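Local coordinates for protein 3-Hydroxyacyl-CoA dehydrogenase (Ralstonia eutropha H16, PDB 4PZD) that probably catalyses the NAD-dependent oxidation of (3S)-3-hydroxyacyl-CoA to 3-oxoacyl-CoA, at residues 3-8 and 28-33; 84-89 and 110-115; 90-95 and 116-121. One frame throughout, in Å; residues are numbered along the deposited sequence.

Interaction 1: residues 3-8 and 28-33; sequences IRTVGI and NVVMVD. With NAD (nicotinamide-adenine-dinucleotide), chain J.
Ile8 and Val29 pack closely on one face of two parallel strands, where CD1 of Ile8 lies 3.6 Å from CG1 of Val29. On the same face Ile8 turns its other branch to Met31, with CG2 4.1 Å from CG of Met31; CG2 stands anti to the backbone N (chi1 -61° for CG1), which leaves CG1 to carry CD1 back over Val29. Helix 13-23 lies against this face through Ile18, Ala19 and Cys22, so the packing is buried. The strands are stitched by a ladder in which Val6 N gives to Asn28 O at 2.7 Å and Val32 N to Ile8 O at 2.8 Å, with Val30 using both its N and its O in between. The start of the ladder is the solvent side: Arg4 is exposed, Thr5 and Asn28 partly so, and Asn28 N bonds to Arg4 O at 3.0 Å. Beyond the other end, Asp33 receives the adenosine ribose, OD1 taking O2B of NAD at 2.6 Å and OD2 taking O3B at 2.7 Å. In this Rossmann beta-alpha-beta unit, a carboxylate holding both ribose hydroxyls is consistent with a preference for NAD over NADP, whose 2'-phosphate would probably be repelled.

Interaction 2: residues 84-89 and 110-115; sequences DIVIEA and ENVIIA. With NAD (nicotinamide-adenine-dinucleotide), chain J.
Ile85 and Ile113 meet at a slant where strands 85-88 and 113-117 run parallel in the Rossmann sheet, the two strands of a beta-alpha-beta unit whose crossover is helix 94-107. CD1 of Ile85 rests 3.6 Å from CG2 of Ile113. Ile85 reaches there because CG1 is anti to the backbone N (chi1 179°) and the chain runs on extended. Further along this face Ile87 brings CG1 to 4.2 Å from CB of Ala115, while on the reverse face CG2 of Val86 is 4.3 Å from CG1 of Val112. Val86 links the backbones with both its polar atoms: its N gives to Ile113 O at 3.0 Å and its O takes Ala115 N at 2.9 Å. Glu88 N then gives to Ala115 O at 3.0 Å.

The next shell differs from face to face. Helix 161-173 backs Ile85 and Ile113, through Val167 for the former and Thr163 and Ala166 for the latter; Ile114 leans on Leu101 of the crossover helix. At the cofactor end, Glu88 bends at chi2 (-86°), and its carboxylate forms a salt bridge with Lys97 through OE1 while OE2 accepts from the backbone N atoms of Ala90 and Thr91.

Interaction 3: residues 90-95 and 116-121; sequences ATENYD and SNTSSI. With NAD (nicotinamide-adenine-dinucleotide), chain J.
The backbones of 90-95 and 116-121 stay apart, closest at Glu92 and Thr118 with 6.6 Å between CA atoms, so side chains bridge the gap. Glu92 does most of it: bent at chi2 (-64°), its chain sends the carboxylate to the turn after strand 113-117. OE1 takes the hydroxyl of Thr118, OG1 standing 2.9 Å away on the syn lone-pair side. OE2 accepts two donors that come from opposite faces of the carboxylate plane, OG of Ser120 at 3.0 Å and the backbone N of Ser119 at 3.3 Å. With this many donors the group's rotation is probably fixed. Both segments lie at the C-terminal edge of the Rossmann sheet, where loops following the strands meet NAD, and OE1 of Glu92 also accepts from O2D of the nicotinamide ribose at 2.5 Å. Thr118 is part of an ST motif, its OG1 accepting from Ile121 N at 3.0 Å, which probably helps orient the hydroxyl. In its own segment, Thr91 forms an ST turn with Asn93 N, just ahead of helix 94-107, where Asn93 is the N-cap. Further from the cofactor, Ile121 puts CG2 at the edge of the Tyr94 ring, near its plane and 3.8 Å from CD1.

Overall arrangement
Interactions 1 and 2 are buried strand pairings in the parallel part of one mixed sheet, joined because strands 5-9 and 85-88 are neighbours: the backbones of Gly7 and Ile85 pair there, and Asp84 OD2 probably accepts from Thr5 N. Interaction 3 is only partly buried and continues the beta-alpha-beta unit of interaction 2, sharing strand 113-117, with Glu88 O probably accepting from Asn117 N. The chemistry follows the position. Within the sheet, interactions 1 and 2 rest on backbone ladders and aliphatic side chains; past the strand ends, carboxylates and hydroxyls take over. NAD touches all three, with Asp33 in interaction 1 binding the adenosine ribose and Glu92 in interaction 3 binding the nicotinamide ribose.

Interaction 1: residues 3-8 and 28-33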
loop_
_atom_site.group_PDB
_atom_site.type_symbol
_atom_site.label_atom_id
_atom_site.label_comp_id
_atom_site.label_asym_id
_atom_site.label_seq_id
_atom_site.Cartn_x
_atom_site.Cartn_y
_atom_site.Cartn_z
ATOM N N ILE A 3 25.710 22.848 -11.791
ATOM C CA ILE A 3 26.227 21.792 -10.931
ATOM C C ILE A 3 26.844 20.719 -11.829
ATOM O O ILE A 3 26.139 19.849 -12.321
ATOM C CB ILE A 3 25.106 21.249 -9.983
ATOM C CG1 ILE A 3 25.030 22.123 -8.719
ATOM C CG2 ILE A 3 25.327 19.791 -9.576
ATOM C CD1 ILE A 3 23.905 21.787 -7.757
ATOM N N ARG A 4 28.153 20.801 -12.071
ATOM C CA ARG A 4 28.852 19.743 -12.819
ATOM C C ARG A 4 29.694 18.817 -11.934
ATOM O O ARG A 4 30.077 17.739 -12.387
ATOM C CB ARG A 4 29.714 20.337 -13.945
ATOM C CG ARG A 4 29.960 19.382 -15.126
ATOM C CD ARG A 4 30.487 20.097 -16.376
ATOM N NE ARG A 4 31.949 20.285 -16.377
ATOM C CZ ARG A 4 32.847 19.461 -16.936
ATOM N NH1 ARG A 4 32.476 18.352 -17.568
ATOM N NH2 ARG A 4 34.142 19.747 -16.860
ATOM N N THR A 5 29.953 19.212 -10.682
ATOM C CA THR A 5 30.745 18.396 -9.738
ATOM C C THR A 5 30.104 18.198 -8.350
ATOM O O THR A 5 29.990 19.160 -7.586
ATOM C CB THR A 5 32.123 19.022 -9.503
ATOM O OG1 THR A 5 32.666 19.447 -10.756
ATOM C CG2 THR A 5 33.071 18.013 -8.822
ATOM N N VAL A 6 29.753 16.946 -8.021
ATOM C CA VAL A 6 29.011 16.593 -6.791
ATOM C C VAL A 6 29.872 15.956 -5.695
ATOM O O VAL A 6 30.343 14.819 -5.842
ATOM C CB VAL A 6 27.885 15.579 -7.094
ATOM C CG1 VAL A 6 27.224 15.084 -5.805
ATOM C CG2 VAL A 6 26.864 16.182 -8.046
ATOM N N GLY A 7 30.028 16.670 -4.583
ATOM C CA GLY A 7 30.652 16.115 -3.380
ATOM C C GLY A 7 29.818 14.985 -2.769
ATOM O O GLY A 7 28.591 15.073 -2.691
ATOM N N ILE A 8 30.480 13.903 -2.367
ATOM C CA ILE A 8 29.817 12.852 -1.616
ATOM C C ILE A 8 30.654 12.428 -0.423
ATOM O O ILE A 8 31.800 11.994 -0.590
ATOM C CB ILE A 8 29.550 11.617 -2.470
ATOM C CG1 ILE A 8 28.634 11.989 -3.632
ATOM C CG2 ILE A 8 28.905 10.531 -1.610
ATOM C CD1 ILE A 8 28.055 10.798 -4.368
ATOM N N ASN A 28 30.732 14.796 -12.458
ATOM C CA ASN A 28 31.983 14.528 -11.751
ATOM C C ASN A 28 31.709 14.332 -10.272
ATOM O O ASN A 28 31.211 15.242 -9.604
ATOM C CB ASN A 28 32.963 15.697 -11.921
ATOM C CG ASN A 28 33.104 16.148 -13.373
ATOM O OD1 ASN A 28 32.484 17.141 -13.788
ATOM N ND2 ASN A 28 33.921 15.423 -14.153
ATOM N N VAL A 29 32.011 13.145 -9.759
ATOM C CA VAL A 29 31.803 12.867 -8.348
ATOM C C VAL A 29 33.117 12.823 -7.618
ATOM O O VAL A 29 34.040 12.174 -8.074
ATOM C CB VAL A 29 31.146 11.504 -8.099
ATOM C CG1 VAL A 29 30.847 11.353 -6.609
ATOM C CG2 VAL A 29 29.884 11.337 -8.928
ATOM N N VAL A 30 33.176 13.493 -6.476
ATOM C CA VAL A 30 34.298 13.403 -5.543
ATOM C C VAL A 30 33.803 12.647 -4.306
ATOM O O VAL A 30 33.129 13.212 -3.434
ATOM C CB VAL A 30 34.833 14.807 -5.162
ATOM C CG1 VAL A 30 35.803 14.750 -3.987
ATOM C CG2 VAL A 30 35.506 15.450 -6.358
ATOM N N MET A 31 34.123 11.363 -4.240
ATOM C CA MET A 31 33.609 10.533 -3.175
ATOM C C MET A 31 34.637 10.396 -2.071
ATOM O O MET A 31 35.733 9.916 -2.313
ATOM C CB MET A 31 33.262 9.175 -3.710
ATOM C CG MET A 31 32.181 8.508 -2.906
ATOM S SD MET A 31 32.105 6.735 -3.168
ATOM C CE MET A 31 32.706 6.515 -4.837
ATOM N N VAL A 32 34.268 10.799 -0.862
ATOM C CA VAL A 32 35.184 10.821 0.275
ATOM C C VAL A 32 34.762 9.788 1.346
ATOM O O VAL A 32 33.594 9.727 1.723
ATOM C CB VAL A 32 35.229 12.247 0.871
ATOM C CG1 VAL A 32 36.185 12.327 2.049
ATOM C CG2 VAL A 32 35.639 13.254 -0.191
ATOM N N ASP A 33 35.695 8.953 1.809
ATOM C CA ASP A 33 35.465 8.108 3.006
ATOM C C ASP A 33 36.677 8.215 3.945
ATOM O O ASP A 33 37.486 9.139 3.790
ATOM C CB ASP A 33 35.146 6.654 2.615
ATOM C CG ASP A 33 34.124 6.007 3.536
ATOM O OD1 ASP A 33 34.206 6.235 4.761
ATOM O OD2 ASP A 33 33.245 5.267 3.049
HETATM P PA NAD J . 26.841 1.468 4.737
HETATM O O1A NAD J . 27.000 0.633 5.985
HETATM O O2A NAD J . 26.617 0.763 3.418
HETATM O O5B NAD J . 28.162 2.387 4.616
HETATM C C5B NAD J . 28.359 3.570 5.398
HETATM C C4B NAD J . 29.587 4.314 4.880
HETATM O O4B NAD J . 29.698 5.600 5.517
HETATM C C3B NAD J . 30.880 3.526 5.149
HETATM O O3B NAD J . 31.637 3.271 3.943
HETATM C C2B NAD J . 31.629 4.394 6.154
HETATM O O2B NAD J . 33.062 4.300 6.054
HETATM C C1B NAD J . 31.084 5.800 5.866
HETATM N N9A NAD J . 31.385 6.737 7.004
HETATM C C8A NAD J . 31.134 6.572 8.331
HETATM N N7A NAD J . 31.603 7.643 9.037
HETATM C C5A NAD J . 32.170 8.507 8.169
HETATM C C6A NAD J . 32.854 9.839 8.238
HETATM N N6A NAD J . 33.023 10.474 9.438
HETATM N N1A NAD J . 33.303 10.398 7.069
HETATM C C2A NAD J . 33.140 9.771 5.877
HETATM N N3A NAD J . 32.522 8.566 5.755
HETATM C C4A NAD J . 32.029 7.901 6.835
HETATM O O3 NAD J . 25.675 2.560 5.009
HETATM P PN NAD J . 24.682 3.223 3.915
HETATM O O1N NAD J . 23.625 2.203 3.549
HETATM O O2N NAD J . 25.497 3.889 2.824
HETATM O O5D NAD J . 23.948 4.349 4.823
HETATM C C5D NAD J . 24.339 5.717 4.809
HETATM C C4D NAD J . 23.238 6.620 5.366
HETATM O O4D NAD J . 22.203 6.874 4.405
HETATM C C3D NAD J . 22.500 6.051 6.558
HETATM O O3D NAD J . 23.217 6.241 7.767
HETATM C C2D NAD J . 21.214 6.838 6.500
HETATM O O2D NAD J . 21.433 8.151 7.025
HETATM C C1D NAD J . 20.910 6.979 5.035
HETATM N N1N NAD J . 19.911 5.964 4.594
HETATM C C2N NAD J . 20.183 4.640 4.673
HETATM C C3N NAD J . 19.270 3.663 4.263
HETATM C C7N NAD J . 19.660 2.203 4.374
HETATM O O7N NAD J . 18.915 1.410 4.917
HETATM N N7N NAD J . 20.827 1.788 3.871
HETATM C C4N NAD J . 18.030 4.076 3.756
HETATM C C5N NAD J . 17.758 5.436 3.675
HETATM C C6N NAD J . 18.712 6.363 4.106
#

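Interaction 2: residues 84-89 and 110-115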
loop_
_atom_site.group_PDB
_atom_site.type_symbol
_atom_site.label_atom_id
_atom_site.label_comp_id
_atom_site.label_asym_id
_atom_site.label_seq_id
_atom_site.Cartn_x
_atom_site.Cartn_y
_atom_site.Cartn_z
ATOM N N ASP A 84 30.492 21.452 -6.513
ATOM C CA ASP A 84 29.326 22.350 -6.593
ATOM C C ASP A 84 28.352 22.155 -5.405
ATOM O O ASP A 84 27.632 23.078 -5.009
ATOM C CB ASP A 84 28.580 22.129 -7.924
ATOM C CG ASP A 84 29.495 22.237 -9.142
ATOM O OD1 ASP A 84 30.453 23.039 -9.103
ATOM O OD2 ASP A 84 29.262 21.515 -10.141
ATOM N N ILE A 85 28.353 20.946 -4.847
ATOM C CA ILE A 85 27.441 20.550 -3.788
ATOM C C ILE A 85 27.960 19.263 -3.144
ATOM O O ILE A 85 28.456 18.371 -3.835
ATOM C CB ILE A 85 26.036 20.286 -4.357
ATOM C CG1 ILE A 85 25.077 19.844 -3.254
ATOM C CG2 ILE A 85 26.083 19.220 -5.455
ATOM C CD1 ILE A 85 23.684 19.546 -3.765
ATOM N N VAL A 86 27.826 19.166 -1.827
ATOM C CA VAL A 86 28.203 17.965 -1.101
ATOM C C VAL A 86 26.969 17.312 -0.503
ATOM O O VAL A 86 26.161 17.978 0.145
ATOM C CB VAL A 86 29.165 18.276 0.062
ATOM C CG1 VAL A 86 29.845 16.994 0.540
ATOM C CG2 VAL A 86 30.194 19.327 -0.348
ATOM N N ILE A 87 26.858 16.005 -0.698
ATOM C CA ILE A 87 25.818 15.193 -0.086
ATOM C C ILE A 87 26.432 14.296 0.981
ATOM O O ILE A 87 27.289 13.480 0.657
ATOM C CB ILE A 87 25.167 14.260 -1.128
ATOM C CG1 ILE A 87 24.507 15.084 -2.258
ATOM C CG2 ILE A 87 24.196 13.292 -0.441
ATOM C CD1 ILE A 87 23.869 14.242 -3.338
ATOM N N GLU A 88 25.978 14.442 2.233
ATOM C CA GLU A 88 26.389 13.573 3.325
ATOM C C GLU A 88 25.569 12.321 3.247
ATOM O O GLU A 88 24.377 12.382 3.015
ATOM C CB GLU A 88 26.194 14.244 4.689
ATOM C CG GLU A 88 26.645 13.402 5.892
ATOM C CD GLU A 88 25.561 12.456 6.379
ATOM O OE1 GLU A 88 24.521 12.957 6.844
ATOM O OE2 GLU A 88 25.732 11.222 6.290
ATOM N N ALA A 89 26.214 11.185 3.475
ATOM C CA ALA A 89 25.595 9.896 3.245
ATOM C C ALA A 89 26.364 8.794 3.975
ATOM O O ALA A 89 26.538 7.669 3.489
ATOM C CB ALA A 89 25.546 9.632 1.743
ATOM N N GLU A 110 30.856 29.403 1.037
ATOM C CA GLU A 110 29.500 29.870 1.441
ATOM C C GLU A 110 28.316 29.553 0.551
ATOM O O GLU A 110 27.194 29.389 1.038
ATOM C CB GLU A 110 29.499 31.381 1.566
ATOM C CG GLU A 110 29.912 31.874 2.928
ATOM C CD GLU A 110 29.572 33.337 3.118
ATOM O OE1 GLU A 110 30.246 34.183 2.475
ATOM O OE2 GLU A 110 28.634 33.625 3.906
ATOM N N ASN A 111 28.557 29.531 -0.748
ATOM C CA ASN A 111 27.491 29.387 -1.701
ATOM C C ASN A 111 27.253 27.945 -2.135
ATOM O O ASN A 111 26.311 27.668 -2.897
ATOM C CB ASN A 111 27.778 30.277 -2.918
ATOM C CG ASN A 111 26.582 31.116 -3.306
ATOM O OD1 ASN A 111 26.453 32.266 -2.867
ATOM N ND2 ASN A 111 25.673 30.534 -4.091
ATOM N N VAL A 112 28.106 27.037 -1.667
ATOM C CA VAL A 112 27.977 25.615 -1.983
ATOM C C VAL A 112 26.815 25.063 -1.172
ATOM O O VAL A 112 26.597 25.445 -0.031
ATOM C CB VAL A 112 29.290 24.822 -1.683
ATOM C CG1 VAL A 112 29.031 23.326 -1.586
ATOM C CG2 VAL A 112 30.347 25.104 -2.753
ATOM N N ILE A 113 26.063 24.169 -1.786
ATOM C CA ILE A 113 24.928 23.559 -1.134
ATOM C C ILE A 113 25.387 22.329 -0.391
ATOM O O ILE A 113 26.164 21.529 -0.924
ATOM C CB ILE A 113 23.854 23.145 -2.150
ATOM C CG1 ILE A 113 23.177 24.402 -2.733
ATOM C CG2 ILE A 113 22.849 22.207 -1.482
ATOM C CD1 ILE A 113 22.231 24.143 -3.888
ATOM N N ILE A 114 24.889 22.190 0.829
ATOM C CA ILE A 114 25.104 21.002 1.619
ATOM C C ILE A 114 23.780 20.225 1.838
ATOM O O ILE A 114 22.781 20.768 2.336
ATOM C CB ILE A 114 25.728 21.382 2.972
ATOM C CG1 ILE A 114 26.964 22.260 2.741
ATOM C CG2 ILE A 114 26.043 20.127 3.772
ATOM C CD1 ILE A 114 27.638 22.728 4.019
ATOM N N ALA A 115 23.779 18.955 1.450
ATOM C CA ALA A 115 22.629 18.098 1.634
ATOM C C ALA A 115 22.998 16.996 2.599
ATOM O O ALA A 115 24.173 16.788 2.906
ATOM C CB ALA A 115 22.190 17.500 0.312
HETATM P PA NAD J . 26.841 1.468 4.737
HETATM O O1A NAD J . 27.000 0.633 5.985
HETATM O O2A NAD J . 26.617 0.763 3.418
HETATM O O5B NAD J . 28.162 2.387 4.616
HETATM C C5B NAD J . 28.359 3.570 5.398
HETATM C C4B NAD J . 29.587 4.314 4.880
HETATM O O4B NAD J . 29.698 5.600 5.517
HETATM C C3B NAD J . 30.880 3.526 5.149
HETATM O O3B NAD J . 31.637 3.271 3.943
HETATM C C2B NAD J . 31.629 4.394 6.154
HETATM O O2B NAD J . 33.062 4.300 6.054
HETATM C C1B NAD J . 31.084 5.800 5.866
HETATM N N9A NAD J . 31.385 6.737 7.004
HETATM C C8A NAD J . 31.134 6.572 8.331
HETATM N N7A NAD J . 31.603 7.643 9.037
HETATM C C5A NAD J . 32.170 8.507 8.169
HETATM C C6A NAD J . 32.854 9.839 8.238
HETATM N N6A NAD J . 33.023 10.474 9.438
HETATM N N1A NAD J . 33.303 10.398 7.069
HETATM C C2A NAD J . 33.140 9.771 5.877
HETATM N N3A NAD J . 32.522 8.566 5.755
HETATM C C4A NAD J . 32.029 7.901 6.835
HETATM O O3 NAD J . 25.675 2.560 5.009
HETATM P PN NAD J . 24.682 3.223 3.915
HETATM O O1N NAD J . 23.625 2.203 3.549
HETATM O O2N NAD J . 25.497 3.889 2.824
HETATM O O5D NAD J . 23.948 4.349 4.823
HETATM C C5D NAD J . 24.339 5.717 4.809
HETATM C C4D NAD J . 23.238 6.620 5.366
HETATM O O4D NAD J . 22.203 6.874 4.405
HETATM C C3D NAD J . 22.500 6.051 6.558
HETATM O O3D NAD J . 23.217 6.241 7.767
HETATM C C2D NAD J . 21.214 6.838 6.500
HETATM O O2D NAD J . 21.433 8.151 7.025
HETATM C C1D NAD J . 20.910 6.979 5.035
HETATM N N1N NAD J . 19.911 5.964 4.594
HETATM C C2N NAD J . 20.183 4.640 4.673
HETATM C C3N NAD J . 19.270 3.663 4.263
HETATM C C7N NAD J . 19.660 2.203 4.374
HETATM O O7N NAD J . 18.915 1.410 4.917
HETATM N N7N NAD J . 20.827 1.788 3.871
HETATM C C4N NAD J . 18.030 4.076 3.756
HETATM C C5N NAD J . 17.758 5.436 3.675
HETATM C C6N NAD J . 18.712 6.363 4.106
#

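Interaction 3: residues 90-95 and 116-121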
loop_
_atom_site.group_PDB
_atom_site.type_symbol
_atom_site.label_atom_id
_atom_site.label_comp_id
_atom_site.label_asym_id
_atom_site.label_seq_id
_atom_site.Cartn_x
_atom_site.Cartn_y
_atom_site.Cartn_z
ATOM N N ALA A 90 26.792 9.132 5.177
ATOM C CA ALA A 90 27.714 8.310 5.941
ATOM C C ALA A 90 27.055 7.627 7.131
ATOM O O ALA A 90 27.494 6.528 7.513
ATOM C CB ALA A 90 28.867 9.164 6.421
ATOM N N THR A 91 26.015 8.258 7.702
ATOM C CA THR A 91 25.483 7.864 9.020
ATOM C C THR A 91 24.068 8.382 9.397
ATOM O O THR A 91 23.739 9.545 9.178
ATOM C CB THR A 91 26.460 8.317 10.117
ATOM O OG1 THR A 91 25.892 8.084 11.408
ATOM C CG2 THR A 91 26.779 9.808 9.977
ATOM N N GLU A 92 23.244 7.496 9.962
ATOM C CA GLU A 92 22.046 7.892 10.728
ATOM C C GLU A 92 22.350 8.165 12.208
ATOM O O GLU A 92 21.425 8.242 12.992
ATOM C CB GLU A 92 20.938 6.822 10.686
ATOM C CG GLU A 92 20.113 6.740 9.417
ATOM C CD GLU A 92 19.281 7.997 9.110
ATOM O OE1 GLU A 92 19.883 9.063 8.800
ATOM O OE2 GLU A 92 18.017 7.903 9.158
ATOM N N ASN A 93 23.619 8.294 12.596
ATOM C CA ASN A 93 23.951 8.734 13.949
ATOM C C ASN A 93 23.940 10.258 14.038
ATOM O O ASN A 93 24.677 10.921 13.304
ATOM C CB ASN A 93 25.316 8.216 14.401
ATOM C CG ASN A 93 25.592 8.562 15.844
ATOM O OD1 ASN A 93 26.004 9.672 16.177
ATOM N ND2 ASN A 93 25.320 7.627 16.712
ATOM N N TYR A 94 23.153 10.800 14.965
ATOM C CA TYR A 94 22.987 12.230 15.063
ATOM C C TYR A 94 24.279 12.962 15.382
ATOM O O TYR A 94 24.724 13.813 14.615
ATOM C CB TYR A 94 21.934 12.603 16.104
ATOM C CG TYR A 94 21.606 14.078 16.019
ATOM C CD1 TYR A 94 20.798 14.561 14.998
ATOM C CD2 TYR A 94 22.167 14.994 16.896
ATOM C CE1 TYR A 94 20.521 15.908 14.875
ATOM C CE2 TYR A 94 21.891 16.343 16.783
ATOM C CZ TYR A 94 21.061 16.790 15.764
ATOM O OH TYR A 94 20.777 18.123 15.616
ATOM N N ASP A 95 24.882 12.669 16.522
ATOM C CA ASP A 95 26.049 13.456 16.939
ATOM C C ASP A 95 27.103 13.414 15.873
ATOM O O ASP A 95 27.755 14.425 15.610
ATOM C CB ASP A 95 26.653 12.953 18.245
ATOM C CG ASP A 95 25.909 13.440 19.462
ATOM O OD1 ASP A 95 24.914 14.176 19.316
ATOM O OD2 ASP A 95 26.330 13.083 20.585
ATOM N N SER A 116 21.968 16.308 3.082
ATOM C CA SER A 116 22.120 15.148 3.955
ATOM C C SER A 116 21.051 14.134 3.620
ATOM O O SER A 116 19.869 14.443 3.637
ATOM C CB SER A 116 22.017 15.551 5.433
ATOM O OG SER A 116 22.807 14.713 6.265
ATOM N N ASN A 117 21.488 12.940 3.261
ATOM C CA ASN A 117 20.601 11.810 3.115
ATOM C C ASN A 117 20.201 11.309 4.515
ATOM O O ASN A 117 21.040 11.192 5.414
ATOM C CB ASN A 117 21.324 10.705 2.352
ATOM C CG ASN A 117 20.408 9.594 1.921
ATOM O OD1 ASN A 117 20.451 8.490 2.450
ATOM N ND2 ASN A 117 19.594 9.868 0.936
ATOM N N THR A 118 18.923 11.012 4.690
ATOM C CA THR A 118 18.397 10.596 5.978
ATOM C C THR A 118 16.932 10.175 5.789
ATOM O O THR A 118 16.204 10.769 4.987
ATOM C CB THR A 118 18.504 11.727 7.039
ATOM O OG1 THR A 118 18.064 11.251 8.321
ATOM C CG2 THR A 118 17.687 12.956 6.644
ATOM N N SER A 119 16.524 9.138 6.519
ATOM C CA SER A 119 15.134 8.674 6.544
ATOM C C SER A 119 14.331 9.314 7.679
ATOM O O SER A 119 13.119 9.469 7.544
ATOM C CB SER A 119 15.083 7.153 6.704
ATOM O OG SER A 119 16.200 6.566 6.073
ATOM N N SER A 120 15.007 9.715 8.757
ATOM C CA SER A 120 14.341 10.021 10.029
ATOM C C SER A 120 14.775 11.309 10.706
ATOM O O SER A 120 14.040 11.846 11.503
ATOM C CB SER A 120 14.577 8.859 11.032
ATOM O OG SER A 120 15.967 8.564 11.238
ATOM N N ILE A 121 15.984 11.782 10.433
ATOM C CA ILE A 121 16.544 12.887 11.190
ATOM C C ILE A 121 15.977 14.194 10.691
ATOM O O ILE A 121 15.966 14.441 9.487
ATOM C CB ILE A 121 18.084 12.972 11.073
ATOM C CG1 ILE A 121 18.775 11.676 11.541
ATOM C CG2 ILE A 121 18.600 14.162 11.881
ATOM C CD1 ILE A 121 18.733 11.442 13.038
HETATM P PA NAD J . 26.841 1.468 4.737
HETATM O O1A NAD J . 27.000 0.633 5.985
HETATM O O2A NAD J . 26.617 0.763 3.418
HETATM O O5B NAD J . 28.162 2.387 4.616
HETATM C C5B NAD J . 28.359 3.570 5.398
HETATM C C4B NAD J . 29.587 4.314 4.880
HETATM O O4B NAD J . 29.698 5.600 5.517
HETATM C C3B NAD J . 30.880 3.526 5.149
HETATM O O3B NAD J . 31.637 3.271 3.943
HETATM C C2B NAD J . 31.629 4.394 6.154
HETATM O O2B NAD J . 33.062 4.300 6.054
HETATM C C1B NAD J . 31.084 5.800 5.866
HETATM N N9A NAD J . 31.385 6.737 7.004
HETATM C C8A NAD J . 31.134 6.572 8.331
HETATM N N7A NAD J . 31.603 7.643 9.037
HETATM C C5A NAD J . 32.170 8.507 8.169
HETATM C C6A NAD J . 32.854 9.839 8.238
HETATM N N6A NAD J . 33.023 10.474 9.438
HETATM N N1A NAD J . 33.303 10.398 7.069
HETATM C C2A NAD J . 33.140 9.771 5.877
HETATM N N3A NAD J . 32.522 8.566 5.755
HETATM C C4A NAD J . 32.029 7.901 6.835
HETATM O O3 NAD J . 25.675 2.560 5.009
HETATM P PN NAD J . 24.682 3.223 3.915
HETATM O O1N NAD J . 23.625 2.203 3.549
HETATM O O2N NAD J . 25.497 3.889 2.824
HETATM O O5D NAD J . 23.948 4.349 4.823
HETATM C C5D NAD J . 24.339 5.717 4.809
HETATM C C4D NAD J . 23.238 6.620 5.366
HETATM O O4D NAD J . 22.203 6.874 4.405
HETATM C C3D NAD J . 22.500 6.051 6.558
HETATM O O3D NAD J . 23.217 6.241 7.767
HETATM C C2D NAD J . 21.214 6.838 6.500
HETATM O O2D NAD J . 21.433 8.151 7.025
HETATM C C1D NAD J . 20.910 6.979 5.035
HETATM N N1N NAD J . 19.911 5.964 4.594
HETATM C C2N NAD J . 20.183 4.640 4.673
HETATM C C3N NAD J . 19.270 3.663 4.263
HETATM C C7N NAD J . 19.660 2.203 4.374
HETATM O O7N NAD J . 18.915 1.410 4.917
HETATM N N7N NAD J . 20.827 1.788 3.871
HETATM C C4N NAD J . 18.030 4.076 3.756
HETATM C C5N NAD J . 17.758 5.436 3.675
HETATM C C6N NAD J . 18.712 6.363 4.106
#